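Local coordinates for protein folylpolyglutamate synthase/dihydrofolate synthase (Thermotoga maritima, PDB 1O5Z) that probably catalyses the ATP- and magnesium-dependent addition of L-glutamate to dihydropteroate and to tetrahydrofolyl polyglutamates in folate biosynthesis, at residues A14-L19 with N437-L442; S39-K44 with N120-E125; I201-P206 with K226-M231; L263-N268 with E297-A302; K363-F368 with K393-V398. All coordinates share one frame; numbering follows the deposited sequence.

In the fold
Contact 4 is the buried one, packing strand 259-265 against helix 292-301; the other four are partly buried and lie farther from the centre of the chain. Contact 3, and the 120-125 side of contact 2, belong to the Mur ligase middle domain; contact 2 is two helices meeting through leucine, methionine and a salt bridge, while contact 3 sets a loop against the end of helix 214-227 and the chain after it, held by backbone atoms, a serine and waters. Contact 5 is in the glutamate ligase domain, has no hydrogen bond across it and is mostly apolar, built on two phenylalanines. Contact 1 joins the two ends of the chain, mixing leucine packing with a tyrosine-glutamate bond.

Contact 1: residues A14-L19 with N437-L442; sequences AYLEVL and NEEWKL
Y15 reaches across to E439 and gives its hydroxyl proton to the carboxylate, OH to OE1 2.6 Å. CG of Y15 is anti to the backbone N (chi1 172°), and the ring's OH end comes nearer to 437-442 than CB does. The two side chains cross at about a right angle, and OE1 lies in the plane of the ring at its edge, while the hydroxyl comes to OE1 from well above the carboxylate plane. T91 OG1 also bonds OE1 and F92 N bonds OE2, which should hold the carboxylate in place. One face of the Y15 ring is covered, toward the rim, by CG of L19, one turn further on. Helix 12-23, near the N-terminus, thus meets the last residues of the chain, which include a short 3-10 segment, 438-440, and follow helix 421-433 of the C-terminal part, so the contact brings the two ends of the polypeptide together. Beside the polar pair the packing is apolar. L19 CD1 rests on E439 CG at 3.6 Å and presses on L442 CD1 at 3.4 Å, tighter than usual for two carbons. L442 CD1 also faces L16 CD2 at 4.0 Å, and its CD2 lies 3.8 Å from L16 O. The other methyl of L16, CD1, lies 3.6 Å from OE2 of E438, whose OE1 is bonded to H12 NE2.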
# COMPACT_ATOMS: atom_id res chain seq x y z
N ALA A 14 -6.97 -15.99 20.37
CA ALA A 14 -6.17 -16.90 19.55
C ALA A 14 -5.56 -16.12 18.39
O ALA A 14 -4.39 -16.25 18.08
CB ALA A 14 -7.05 -18.04 19.05
N TYR A 15 -6.38 -15.29 17.77
CA TYR A 15 -5.90 -14.32 16.77
C TYR A 15 -4.73 -13.45 17.27
O TYR A 15 -3.70 -13.37 16.63
CB TYR A 15 -7.04 -13.45 16.30
CG TYR A 15 -6.59 -12.29 15.42
CD1 TYR A 15 -6.27 -12.48 14.09
CD2 TYR A 15 -6.51 -10.99 15.93
CE1 TYR A 15 -5.88 -11.40 13.27
CE2 TYR A 15 -6.10 -9.92 15.13
CZ TYR A 15 -5.78 -10.14 13.80
OH TYR A 15 -5.39 -9.07 13.04
N LEU A 16 -4.87 -12.78 18.41
CA LEU A 16 -3.73 -12.02 18.96
C LEU A 16 -2.48 -12.88 19.16
O LEU A 16 -1.35 -12.46 18.83
CB LEU A 16 -4.12 -11.37 20.26
CG LEU A 16 -5.17 -10.28 20.16
CD1 LEU A 16 -5.30 -9.66 21.56
CD2 LEU A 16 -4.87 -9.21 19.10
N GLU A 17 -2.68 -14.11 19.62
CA GLU A 17 -1.59 -15.07 19.84
C GLU A 17 -0.94 -15.50 18.51
O GLU A 17 0.28 -15.70 18.43
CB GLU A 17 -2.15 -16.30 20.59
CG GLU A 17 -1.33 -16.88 21.73
CD GLU A 17 -0.79 -15.86 22.73
OE1 GLU A 17 -1.45 -15.57 23.80
OE2 GLU A 17 0.35 -15.38 22.47
N VAL A 18 -1.73 -15.61 17.46
CA VAL A 18 -1.16 -15.77 16.12
C VAL A 18 -0.25 -14.60 15.79
O VAL A 18 0.82 -14.80 15.22
CB VAL A 18 -2.23 -15.82 14.99
CG1 VAL A 18 -1.56 -15.69 13.65
CG2 VAL A 18 -3.00 -17.09 15.05
N LEU A 19 -0.69 -13.38 16.08
CA LEU A 19 0.10 -12.18 15.74
C LEU A 19 1.36 -12.11 16.60
O LEU A 19 2.40 -11.72 16.12
CB LEU A 19 -0.70 -10.89 15.88
CG LEU A 19 -1.91 -10.67 14.98
CD1 LEU A 19 -2.48 -9.27 15.22
CD2 LEU A 19 -1.55 -10.90 13.56
N ASN A 437 -8.30 -1.06 18.21
CA ASN A 437 -8.21 -2.49 18.36
C ASN A 437 -6.99 -2.87 19.23
O ASN A 437 -6.06 -2.08 19.46
CB ASN A 437 -8.29 -3.18 16.99
CG ASN A 437 -6.94 -3.31 16.27
OD1 ASN A 437 -6.20 -4.22 16.61
ND2 ASN A 437 -6.70 -2.53 15.19
N GLU A 438 -7.04 -4.07 19.76
CA GLU A 438 -6.03 -4.55 20.69
C GLU A 438 -4.67 -4.85 20.06
O GLU A 438 -3.71 -5.12 20.77
CB GLU A 438 -6.53 -5.84 21.34
CG GLU A 438 -6.75 -5.76 22.82
CD GLU A 438 -7.47 -6.98 23.33
OE1 GLU A 438 -8.61 -7.19 22.87
OE2 GLU A 438 -6.88 -7.73 24.16
N GLU A 439 -4.62 -4.93 18.73
CA GLU A 439 -3.35 -5.08 17.99
C GLU A 439 -2.38 -3.95 18.34
O GLU A 439 -1.15 -4.16 18.39
CB GLU A 439 -3.58 -5.06 16.47
CG GLU A 439 -4.32 -6.25 15.90
CD GLU A 439 -4.46 -6.18 14.36
OE1 GLU A 439 -5.52 -6.61 13.84
OE2 GLU A 439 -3.50 -5.75 13.69
N TRP A 440 -2.93 -2.76 18.58
CA TRP A 440 -2.13 -1.65 19.08
C TRP A 440 -1.46 -1.94 20.42
O TRP A 440 -0.41 -1.37 20.69
CB TRP A 440 -2.97 -0.41 19.15
CG TRP A 440 -3.38 0.00 17.83
CD1 TRP A 440 -4.53 -0.34 17.21
CD2 TRP A 440 -2.64 0.79 16.90
NE1 TRP A 440 -4.57 0.19 15.95
CE2 TRP A 440 -3.42 0.89 15.72
CE3 TRP A 440 -1.39 1.42 16.93
CZ2 TRP A 440 -3.01 1.59 14.58
CZ3 TRP A 440 -0.97 2.13 15.78
CH2 TRP A 440 -1.79 2.20 14.63
N LYS A 441 -2.01 -2.84 21.23
CA LYS A 441 -1.34 -3.23 22.49
C LYS A 441 -0.22 -4.28 22.30
O LYS A 441 0.66 -4.40 23.15
CB LYS A 441 -2.37 -3.74 23.51
CG LYS A 441 -3.36 -2.69 24.02
CD LYS A 441 -2.76 -1.85 25.18
CE LYS A 441 -3.68 -1.78 26.43
NZ LYS A 441 -2.95 -2.06 27.73
N LEU A 442 -0.27 -5.06 21.22
CA LEU A 442 0.75 -6.09 20.88
C LEU A 442 2.16 -5.52 20.75
O LEU A 442 2.32 -4.36 20.34
CB LEU A 442 0.41 -6.79 19.55
CG LEU A 442 -0.72 -7.82 19.56
CD1 LEU A 442 -1.19 -8.08 18.15
CD2 LEU A 442 -0.25 -9.09 20.19
OXT LEU A 442 3.16 -6.21 21.02

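Contact 2: residues S39-K44 with N120-E125; sequences SMLLSK and NELDKE
L122 pushes its isobutyl group into the side of helix 36-44 in a helix-helix packing contact, at the C-terminal end of helix 105-122 in the middle domain of this Mur ligase relative. Its two methyls part the work. CD1 meets L41 CD1 at 3.8 Å, the two leucines crossing at about a right angle, and CD2 meets the sulfur of M40, SD, at 3.9 Å, these side chains sliding past each other in opposite directions. M40 CG stands anti to the backbone N (chi1 -174°), and the chain bends only at its last torsion. Further along the same helix, at the exposed margin, K44 crosses E121 at about a right angle and forms a salt bridge with it: K44 NZ is 3.5 Å from E121 OE1, and K44 CE is as near to that oxygen, at 3.4 Å.

L41 also touches I118 and L119 of helix 105-122 and A138 of helix 132-146, so it is packed on more than one helix, while M40 touches F128. A type I turn runs from L122 to E125. In it D123 joins the turn to S129 and to two residues near the N-terminus: OD1 is bonded to Y21 OH, and OD2 to S129 OG and, in a salt bridge, to K25 NZ.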
# COMPACT_ATOMS: atom_id res chain seq x y z
N SER A 39 9.14 -21.18 -1.32
CA SER A 39 8.82 -22.29 -2.21
C SER A 39 8.58 -23.61 -1.43
O SER A 39 7.63 -24.34 -1.71
CB SER A 39 9.92 -22.46 -3.23
OG SER A 39 10.07 -21.29 -3.99
N MET A 40 9.42 -23.88 -0.44
CA MET A 40 9.25 -25.05 0.40
C MET A 40 8.00 -24.97 1.29
O MET A 40 7.27 -25.93 1.43
CB MET A 40 10.50 -25.21 1.26
CG MET A 40 10.58 -26.46 2.10
SD MET A 40 12.09 -26.55 3.11
CE MET A 40 13.29 -25.98 1.89
N LEU A 41 7.75 -23.85 1.93
CA LEU A 41 6.51 -23.70 2.70
C LEU A 41 5.28 -23.97 1.85
O LEU A 41 4.46 -24.82 2.18
CB LEU A 41 6.43 -22.29 3.30
CG LEU A 41 5.21 -21.85 4.11
CD1 LEU A 41 4.89 -22.86 5.19
CD2 LEU A 41 5.44 -20.48 4.71
N LEU A 42 5.18 -23.29 0.72
CA LEU A 42 4.07 -23.48 -0.18
C LEU A 42 3.94 -24.93 -0.70
O LEU A 42 2.83 -25.46 -0.80
CB LEU A 42 4.17 -22.48 -1.34
CG LEU A 42 3.86 -21.02 -0.98
CD1 LEU A 42 4.18 -20.09 -2.13
CD2 LEU A 42 2.41 -20.90 -0.65
N SER A 43 5.06 -25.56 -1.01
CA SER A 43 5.06 -26.93 -1.44
C SER A 43 4.44 -27.84 -0.39
O SER A 43 3.70 -28.72 -0.72
CB SER A 43 6.48 -27.40 -1.66
OG SER A 43 6.48 -28.73 -2.12
N LYS A 44 4.80 -27.64 0.86
CA LYS A 44 4.29 -28.45 1.95
C LYS A 44 2.80 -28.15 2.18
O LYS A 44 2.10 -28.98 2.72
CB LYS A 44 5.12 -28.19 3.22
CG LYS A 44 6.57 -28.69 3.12
CD LYS A 44 7.08 -29.24 4.47
CE LYS A 44 8.31 -30.12 4.34
NZ LYS A 44 8.10 -31.62 4.19
N ASN A 120 5.91 -25.55 12.42
CA ASN A 120 6.62 -26.04 13.59
C ASN A 120 7.81 -26.85 13.17
O ASN A 120 8.85 -26.82 13.82
CB ASN A 120 5.70 -26.90 14.49
CG ASN A 120 4.63 -26.08 15.24
OD1 ASN A 120 4.72 -24.84 15.37
ND2 ASN A 120 3.58 -26.78 15.74
N GLU A 121 7.62 -27.59 12.08
CA GLU A 121 8.63 -28.43 11.46
C GLU A 121 9.77 -27.62 10.81
O GLU A 121 10.93 -27.87 11.12
CB GLU A 121 7.95 -29.30 10.44
CG GLU A 121 8.80 -30.38 9.83
CD GLU A 121 8.19 -30.93 8.53
OE1 GLU A 121 8.92 -31.07 7.50
OE2 GLU A 121 6.95 -31.20 8.54
N LEU A 122 9.41 -26.68 9.93
CA LEU A 122 10.34 -25.76 9.28
C LEU A 122 11.07 -24.89 10.30
O LEU A 122 12.23 -24.54 10.12
CB LEU A 122 9.59 -24.83 8.32
CG LEU A 122 8.86 -25.46 7.12
CD1 LEU A 122 8.14 -24.43 6.25
CD2 LEU A 122 9.81 -26.30 6.28
N ASP A 123 10.36 -24.52 11.38
CA ASP A 123 10.93 -23.64 12.39
C ASP A 123 12.00 -24.26 13.21
O ASP A 123 12.67 -23.57 13.93
CB ASP A 123 9.86 -23.10 13.31
CG ASP A 123 9.12 -21.93 12.70
OD1 ASP A 123 8.13 -21.49 13.36
OD2 ASP A 123 9.43 -21.40 11.58
N LYS A 124 12.18 -25.56 13.11
CA LYS A 124 13.24 -26.22 13.85
C LYS A 124 14.65 -25.90 13.37
O LYS A 124 15.61 -26.12 14.10
CB LYS A 124 12.99 -27.72 13.84
CG LYS A 124 11.77 -28.03 14.68
CD LYS A 124 11.38 -29.49 14.68
CE LYS A 124 10.13 -29.71 15.56
NZ LYS A 124 10.18 -28.96 16.88
N GLU A 125 14.78 -25.40 12.14
CA GLU A 125 16.09 -25.15 11.56
C GLU A 125 16.07 -23.81 10.96
O GLU A 125 15.18 -23.50 10.17
CB GLU A 125 16.37 -26.19 10.49
CG GLU A 125 16.72 -27.53 11.13
CD GLU A 125 17.19 -28.59 10.13
OE1 GLU A 125 16.30 -29.31 9.61
OE2 GLU A 125 18.43 -28.72 9.90

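Contact 3: residues I201-P206 with K226-M231; sequences IKERVP and KKSSRM
A Schellman motif ends helix 214-227 at S228, and the chain that follows it runs beside the loop 201-206, which enters strand 207-209 of the middle-domain sheet after a type II turn from K202 to V205. The carbonyl of K227 accepts the amide of R204, N to O 2.7 Å, in a fairly straight bond (160° at the hydrogen) that comes in nearly along the C=O axis. R204 has a positive phi as the third residue of the turn, and its CA makes a CA-H...O contact with S228 O at 3.4 Å. One face of its guanidinium is covered by S228 CB, offset toward the rim.

S229 is buried in the fold of the loop: its OG lies 2.8 Å from V205 O, a bond that is weak and not settled, the one proton having another acceptor within reach, and 2.8 Å from K202 O, while I201 CG2 packs on OG at 3.5 Å. I201 also touches V223 of the same helix and L207, linking helix and strand. E203 CG is anti to the backbone N, and the bend at chi2 (74°) returns the carboxylate toward the helix end. A water there donates to E203 OE2 and K226 O and also bonds S228 OG. A second water bridges the segments farther on: it donates to R204 O and accepts from R230 N, at 2.6 Å from that nitrogen.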
# COMPACT_ATOMS: atom_id res chain seq x y z
N ILE A 201 9.28 -10.12 -13.77
CA ILE A 201 9.01 -10.37 -15.19
C ILE A 201 9.18 -11.87 -15.48
O ILE A 201 10.23 -12.44 -15.18
CB ILE A 201 9.93 -9.56 -16.13
CG1 ILE A 201 9.74 -8.06 -15.88
CG2 ILE A 201 9.60 -9.91 -17.59
CD1 ILE A 201 10.76 -7.15 -16.61
N LYS A 202 8.14 -12.46 -16.08
CA LYS A 202 8.03 -13.89 -16.27
C LYS A 202 7.86 -14.21 -17.74
O LYS A 202 7.35 -13.38 -18.52
CB LYS A 202 6.85 -14.41 -15.46
CG LYS A 202 7.01 -14.27 -13.93
CD LYS A 202 8.19 -15.11 -13.38
CE LYS A 202 8.56 -14.69 -11.97
NZ LYS A 202 7.38 -14.55 -11.06
N GLU A 203 8.29 -15.41 -18.13
CA GLU A 203 8.35 -15.80 -19.53
C GLU A 203 7.02 -15.63 -20.25
O GLU A 203 6.03 -16.20 -19.86
CB GLU A 203 8.80 -17.26 -19.63
CG GLU A 203 9.02 -17.76 -21.06
CD GLU A 203 10.28 -17.23 -21.71
OE1 GLU A 203 11.15 -16.69 -20.99
OE2 GLU A 203 10.39 -17.39 -22.96
N ARG A 204 7.03 -14.84 -21.30
CA ARG A 204 5.83 -14.61 -22.10
C ARG A 204 4.75 -13.83 -21.38
O ARG A 204 3.75 -13.50 -21.99
CB ARG A 204 5.24 -15.94 -22.58
CG ARG A 204 6.17 -16.67 -23.47
CD ARG A 204 5.97 -16.32 -24.90
NE ARG A 204 7.09 -16.76 -25.71
CZ ARG A 204 7.18 -16.54 -27.01
NH1 ARG A 204 6.19 -15.92 -27.65
NH2 ARG A 204 8.25 -16.96 -27.68
N VAL A 205 4.94 -13.49 -20.12
CA VAL A 205 3.94 -12.77 -19.37
C VAL A 205 4.19 -11.32 -19.65
O VAL A 205 5.30 -10.86 -19.50
CB VAL A 205 4.07 -13.02 -17.84
CG1 VAL A 205 3.19 -12.08 -17.03
CG2 VAL A 205 3.75 -14.46 -17.51
N PRO A 206 3.17 -10.59 -20.04
CA PRO A 206 3.39 -9.16 -20.29
C PRO A 206 3.87 -8.40 -19.06
O PRO A 206 3.71 -8.87 -17.92
CB PRO A 206 2.01 -8.66 -20.72
CG PRO A 206 1.05 -9.69 -20.17
CD PRO A 206 1.78 -11.00 -20.30
N LYS A 226 14.24 -10.51 -23.27
CA LYS A 226 14.79 -11.84 -22.97
C LYS A 226 13.71 -12.84 -22.65
O LYS A 226 13.75 -13.95 -23.13
CB LYS A 226 15.72 -11.80 -21.77
CG LYS A 226 17.19 -11.84 -22.10
CD LYS A 226 18.03 -11.68 -20.80
CE LYS A 226 19.33 -12.53 -20.81
NZ LYS A 226 20.41 -12.00 -21.69
N LYS A 227 12.75 -12.44 -21.80
CA LYS A 227 11.62 -13.31 -21.40
C LYS A 227 10.48 -13.42 -22.46
O LYS A 227 9.46 -14.10 -22.24
CB LYS A 227 11.03 -12.82 -20.07
CG LYS A 227 12.05 -12.83 -18.95
CD LYS A 227 12.09 -14.13 -18.19
CE LYS A 227 13.52 -14.44 -17.74
NZ LYS A 227 13.66 -14.76 -16.27
N SER A 228 10.66 -12.74 -23.59
CA SER A 228 9.64 -12.67 -24.64
C SER A 228 8.30 -12.15 -24.09
O SER A 228 7.21 -12.61 -24.46
CB SER A 228 9.51 -14.03 -25.34
OG SER A 228 10.78 -14.59 -25.59
N SER A 229 8.42 -11.17 -23.20
CA SER A 229 7.30 -10.51 -22.55
C SER A 229 6.99 -9.22 -23.27
O SER A 229 7.86 -8.36 -23.45
CB SER A 229 7.66 -10.15 -21.13
OG SER A 229 7.94 -11.31 -20.38
N ARG A 230 5.74 -9.06 -23.66
CA ARG A 230 5.31 -7.80 -24.20
C ARG A 230 5.27 -6.75 -23.09
O ARG A 230 4.64 -6.95 -22.06
CB ARG A 230 3.95 -7.96 -24.86
CG ARG A 230 3.54 -6.75 -25.65
CD ARG A 230 2.37 -7.00 -26.59
NE ARG A 230 1.95 -5.89 -27.46
CZ ARG A 230 2.39 -4.60 -27.47
NH1 ARG A 230 3.35 -4.09 -26.65
NH2 ARG A 230 1.82 -3.78 -28.36
N MET A 231 5.92 -5.63 -23.34
CA MET A 231 6.07 -4.54 -22.38
C MET A 231 5.24 -3.31 -22.76
O MET A 231 5.27 -2.84 -23.91
CB MET A 231 7.55 -4.13 -22.36
CG MET A 231 7.89 -3.06 -21.35
SD MET A 231 9.69 -2.93 -21.27
CE MET A 231 9.88 -1.64 -20.04
O HOH W 1 12.18 -15.85 -23.73
O HOH W 2 3.80 -10.74 -23.32

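Contact 4: residues L263-N268 with E297-A302; sequences LVLTMN and EGLKNA
Strand 263-265 and helix 297-301 run nearly parallel, their axes 23° apart and 6.7 Å at closest approach, with L265 and K300 nearest by CA. With OG1 anti to its own carbonyl carbon (chi1 -64°), T266, just past the strand, donates from OG1 to K300 O at 2.6 Å, in the carbonyl plane on a lone pair. L265 bends its CD2 back to L299 O at 3.5 Å, while CD1 of L263 touches CD1 of L299 at 4.2 Å. A water ties the two ends together, accepting from M267 N and donating to L299 O and A302 O; M267 CG also lies 3.3 Å from A302 O. V264 CG1 meets CE of K300 along the outer margin. The strand is an edge strand of the three-stranded antiparallel sheet, bonded to strand 250-255, whose F252 touches L263 and L299. Helix 271-286 packs on L263, L265 and M267, and helix 63-77 covers M267 and A302 through M69.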
# COMPACT_ATOMS: atom_id res chain seq x y z
N LEU A 263 -13.26 9.41 -16.62
CA LEU A 263 -13.16 8.50 -15.51
C LEU A 263 -12.94 9.30 -14.24
O LEU A 263 -12.36 10.36 -14.26
CB LEU A 263 -12.00 7.55 -15.71
CG LEU A 263 -12.02 6.65 -16.95
CD1 LEU A 263 -10.68 5.99 -17.07
CD2 LEU A 263 -13.08 5.59 -16.83
N VAL A 264 -13.40 8.76 -13.13
CA VAL A 264 -13.36 9.44 -11.86
C VAL A 264 -12.66 8.57 -10.82
O VAL A 264 -12.99 7.39 -10.62
CB VAL A 264 -14.78 9.81 -11.42
CG1 VAL A 264 -14.79 10.48 -10.03
CG2 VAL A 264 -15.43 10.74 -12.46
N LEU A 265 -11.66 9.17 -10.18
CA LEU A 265 -11.05 8.62 -9.00
C LEU A 265 -11.50 9.35 -7.77
O LEU A 265 -11.51 10.57 -7.70
CB LEU A 265 -9.57 8.79 -9.03
CG LEU A 265 -8.63 7.80 -9.64
CD1 LEU A 265 -7.28 8.32 -9.26
CD2 LEU A 265 -8.81 6.39 -9.11
N THR A 266 -11.80 8.58 -6.76
CA THR A 266 -12.13 9.14 -5.49
C THR A 266 -10.84 9.53 -4.79
O THR A 266 -10.74 10.62 -4.22
CB THR A 266 -12.92 8.11 -4.73
OG1 THR A 266 -14.13 7.92 -5.46
CG2 THR A 266 -13.41 8.64 -3.39
N MET A 267 -9.85 8.66 -4.90
CA MET A 267 -8.51 8.92 -4.37
C MET A 267 -7.97 10.21 -4.94
O MET A 267 -8.10 10.50 -6.15
CB MET A 267 -7.55 7.83 -4.78
CG MET A 267 -7.73 6.53 -4.08
SD MET A 267 -6.55 5.37 -4.81
CE MET A 267 -5.13 5.97 -3.95
N ASN A 268 -7.37 11.01 -4.06
CA ASN A 268 -6.89 12.34 -4.43
C ASN A 268 -5.42 12.32 -4.65
O ASN A 268 -4.75 11.45 -4.13
CB ASN A 268 -7.25 13.31 -3.36
CG ASN A 268 -8.72 13.43 -3.21
OD1 ASN A 268 -9.42 14.02 -4.09
ND2 ASN A 268 -9.24 12.86 -2.12
N GLU A 297 -16.57 1.82 -11.67
CA GLU A 297 -16.98 1.65 -10.29
C GLU A 297 -15.79 1.27 -9.44
O GLU A 297 -15.63 1.80 -8.37
CB GLU A 297 -18.10 0.62 -10.14
CG GLU A 297 -18.30 0.10 -8.71
CD GLU A 297 -19.38 -0.96 -8.60
OE1 GLU A 297 -20.54 -0.56 -8.76
OE2 GLU A 297 -19.07 -2.18 -8.37
N GLY A 298 -14.96 0.38 -9.94
CA GLY A 298 -13.74 -0.05 -9.25
C GLY A 298 -12.79 1.09 -8.97
O GLY A 298 -12.31 1.21 -7.84
N LEU A 299 -12.59 1.97 -9.97
CA LEU A 299 -11.82 3.23 -9.78
C LEU A 299 -12.44 4.21 -8.79
O LEU A 299 -11.74 4.85 -8.01
CB LEU A 299 -11.63 3.95 -11.11
CG LEU A 299 -10.74 3.25 -12.14
CD1 LEU A 299 -10.69 4.05 -13.37
CD2 LEU A 299 -9.35 3.00 -11.61
N LYS A 300 -13.75 4.34 -8.82
CA LYS A 300 -14.46 5.12 -7.81
C LYS A 300 -14.29 4.56 -6.39
O LYS A 300 -14.33 5.30 -5.41
CB LYS A 300 -15.95 5.20 -8.15
CG LYS A 300 -16.45 6.59 -8.07
CD LYS A 300 -17.77 6.82 -8.79
CE LYS A 300 -18.13 8.39 -8.68
NZ LYS A 300 -18.99 9.01 -9.82
N ASN A 301 -14.13 3.24 -6.30
CA ASN A 301 -14.11 2.48 -5.02
C ASN A 301 -12.72 2.30 -4.43
O ASN A 301 -12.59 2.10 -3.24
CB ASN A 301 -14.68 1.08 -5.21
CG ASN A 301 -16.18 1.03 -5.33
OD1 ASN A 301 -16.90 2.00 -5.12
ND2 ASN A 301 -16.67 -0.14 -5.66
N ALA A 302 -11.70 2.35 -5.29
CA ALA A 302 -10.31 2.28 -4.84
C ALA A 302 -9.95 3.28 -3.73
O ALA A 302 -10.33 4.47 -3.76
CB ALA A 302 -9.36 2.47 -6.00
O HOH W 3 -10.61 5.98 -5.77

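Contact 5: residues K363-F368 with K393-V398; sequences KYTGIF and KFFKNV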
# COMPACT_ATOMS: atom_id res chain seq x y z
N LYS A 363 9.51 21.07 6.07
CA LYS A 363 8.65 21.05 4.88
C LYS A 363 7.35 21.82 5.12
O LYS A 363 6.78 22.43 4.21
CB LYS A 363 8.35 19.61 4.44
CG LYS A 363 9.59 18.76 4.12
CD LYS A 363 10.60 19.49 3.21
CE LYS A 363 11.80 18.60 2.93
NZ LYS A 363 12.73 19.18 1.96
N TYR A 364 6.93 21.82 6.39
CA TYR A 364 5.62 22.30 6.78
C TYR A 364 5.54 23.74 7.21
O TYR A 364 4.47 24.19 7.63
CB TYR A 364 5.08 21.41 7.90
CG TYR A 364 4.90 20.01 7.44
CD1 TYR A 364 5.39 18.96 8.17
CD2 TYR A 364 4.27 19.74 6.23
CE1 TYR A 364 5.25 17.68 7.75
CE2 TYR A 364 4.12 18.45 5.79
CZ TYR A 364 4.61 17.42 6.56
OH TYR A 364 4.45 16.11 6.15
N THR A 365 6.64 24.47 7.06
CA THR A 365 6.64 25.87 7.42
C THR A 365 5.78 26.65 6.44
O THR A 365 5.74 26.35 5.26
CB THR A 365 8.12 26.46 7.53
OG1 THR A 365 8.82 26.45 6.25
CG2 THR A 365 8.97 25.60 8.48
N GLY A 366 5.09 27.67 6.94
CA GLY A 366 4.37 28.59 6.06
C GLY A 366 3.06 28.05 5.53
O GLY A 366 2.48 28.66 4.64
N ILE A 367 2.57 26.94 6.08
CA ILE A 367 1.34 26.30 5.55
C ILE A 367 0.19 26.29 6.52
O ILE A 367 -0.95 26.45 6.14
CB ILE A 367 1.64 24.84 5.10
CG1 ILE A 367 2.54 24.84 3.88
CG2 ILE A 367 0.37 24.09 4.73
CD1 ILE A 367 3.05 23.48 3.61
N PHE A 368 0.49 26.07 7.80
CA PHE A 368 -0.55 25.79 8.77
C PHE A 368 -0.84 27.00 9.61
O PHE A 368 0.04 27.78 9.94
CB PHE A 368 -0.15 24.60 9.61
CG PHE A 368 -0.03 23.38 8.82
CD1 PHE A 368 -1.16 22.65 8.50
CD2 PHE A 368 1.19 22.97 8.31
CE1 PHE A 368 -1.06 21.51 7.74
CE2 PHE A 368 1.28 21.83 7.54
CZ PHE A 368 0.16 21.11 7.26
N LYS A 393 11.56 25.54 17.03
CA LYS A 393 12.55 26.13 16.07
C LYS A 393 11.97 26.63 14.72
O LYS A 393 12.54 27.54 14.11
CB LYS A 393 13.65 25.12 15.79
CG LYS A 393 15.04 25.57 16.16
CD LYS A 393 16.03 24.43 15.95
CE LYS A 393 17.45 24.92 15.85
NZ LYS A 393 18.23 24.08 14.90
N PHE A 394 10.86 26.04 14.26
CA PHE A 394 10.16 26.39 12.98
C PHE A 394 8.81 27.14 13.02
O PHE A 394 8.44 27.66 11.99
CB PHE A 394 9.94 25.15 12.10
CG PHE A 394 11.16 24.36 11.91
CD1 PHE A 394 11.42 23.29 12.73
CD2 PHE A 394 12.07 24.72 10.96
CE1 PHE A 394 12.60 22.57 12.61
CE2 PHE A 394 13.26 24.02 10.83
CZ PHE A 394 13.53 22.93 11.66
N PHE A 395 8.07 27.19 14.13
CA PHE A 395 6.72 27.82 14.10
C PHE A 395 6.41 28.54 15.41
O PHE A 395 6.68 28.02 16.46
CB PHE A 395 5.54 26.79 13.91
CG PHE A 395 5.82 25.56 13.02
CD1 PHE A 395 6.33 24.37 13.57
CD2 PHE A 395 5.47 25.56 11.67
CE1 PHE A 395 6.57 23.25 12.78
CE2 PHE A 395 5.69 24.42 10.89
CZ PHE A 395 6.22 23.26 11.45
N LYS A 396 5.75 29.70 15.35
CA LYS A 396 5.38 30.43 16.59
C LYS A 396 4.25 29.71 17.32
O LYS A 396 4.11 29.74 18.54
CB LYS A 396 4.93 31.86 16.26
N ASN A 397 3.46 29.04 16.51
CA ASN A 397 2.30 28.29 16.94
C ASN A 397 2.50 27.34 18.15
O ASN A 397 1.71 27.35 19.14
CB ASN A 397 1.78 27.44 15.71
CG ASN A 397 1.75 28.26 14.35
OD1 ASN A 397 1.43 29.45 14.32
ND2 ASN A 397 2.09 27.59 13.24
N VAL A 398 3.54 26.50 18.07
CA VAL A 398 3.43 25.13 18.62
C VAL A 398 2.60 24.89 19.90
O VAL A 398 2.82 25.52 20.93
CB VAL A 398 4.80 24.49 18.79
CG1 VAL A 398 4.63 23.01 19.09
CG2 VAL A 398 5.59 24.71 17.53
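The F395 ring carries F394 CB on one face, offset toward the rim, and has the Y364 carbonyl at its edge, near the plane, with O 3.5 Å from CE2. The ring of F368 is covered over its centre on one face by I367 CG2 and meets Y364 CD2 at its edge. F394 has CB of K393 toward the rim of one face; T365 CG2 approaches the F394 ring obliquely and lies 3.8 Å from F394 CB. F395 CZ further touches Y364 CB at 4.2 Å. The contact joins the end of helix 384-394 to the loop that leads into strand 370-373, in the glutamate ligase domain; F395 and N397 also touch V371 of that strand, and Y364 packs on helix 326-339. N397 ND2 is 3.9 Å from F368 O. With no hydrogen bond between the segments, they are held chiefly by van der Waals contact, and the carbonyl at the edge of F395 would face the slightly positive ring hydrogens.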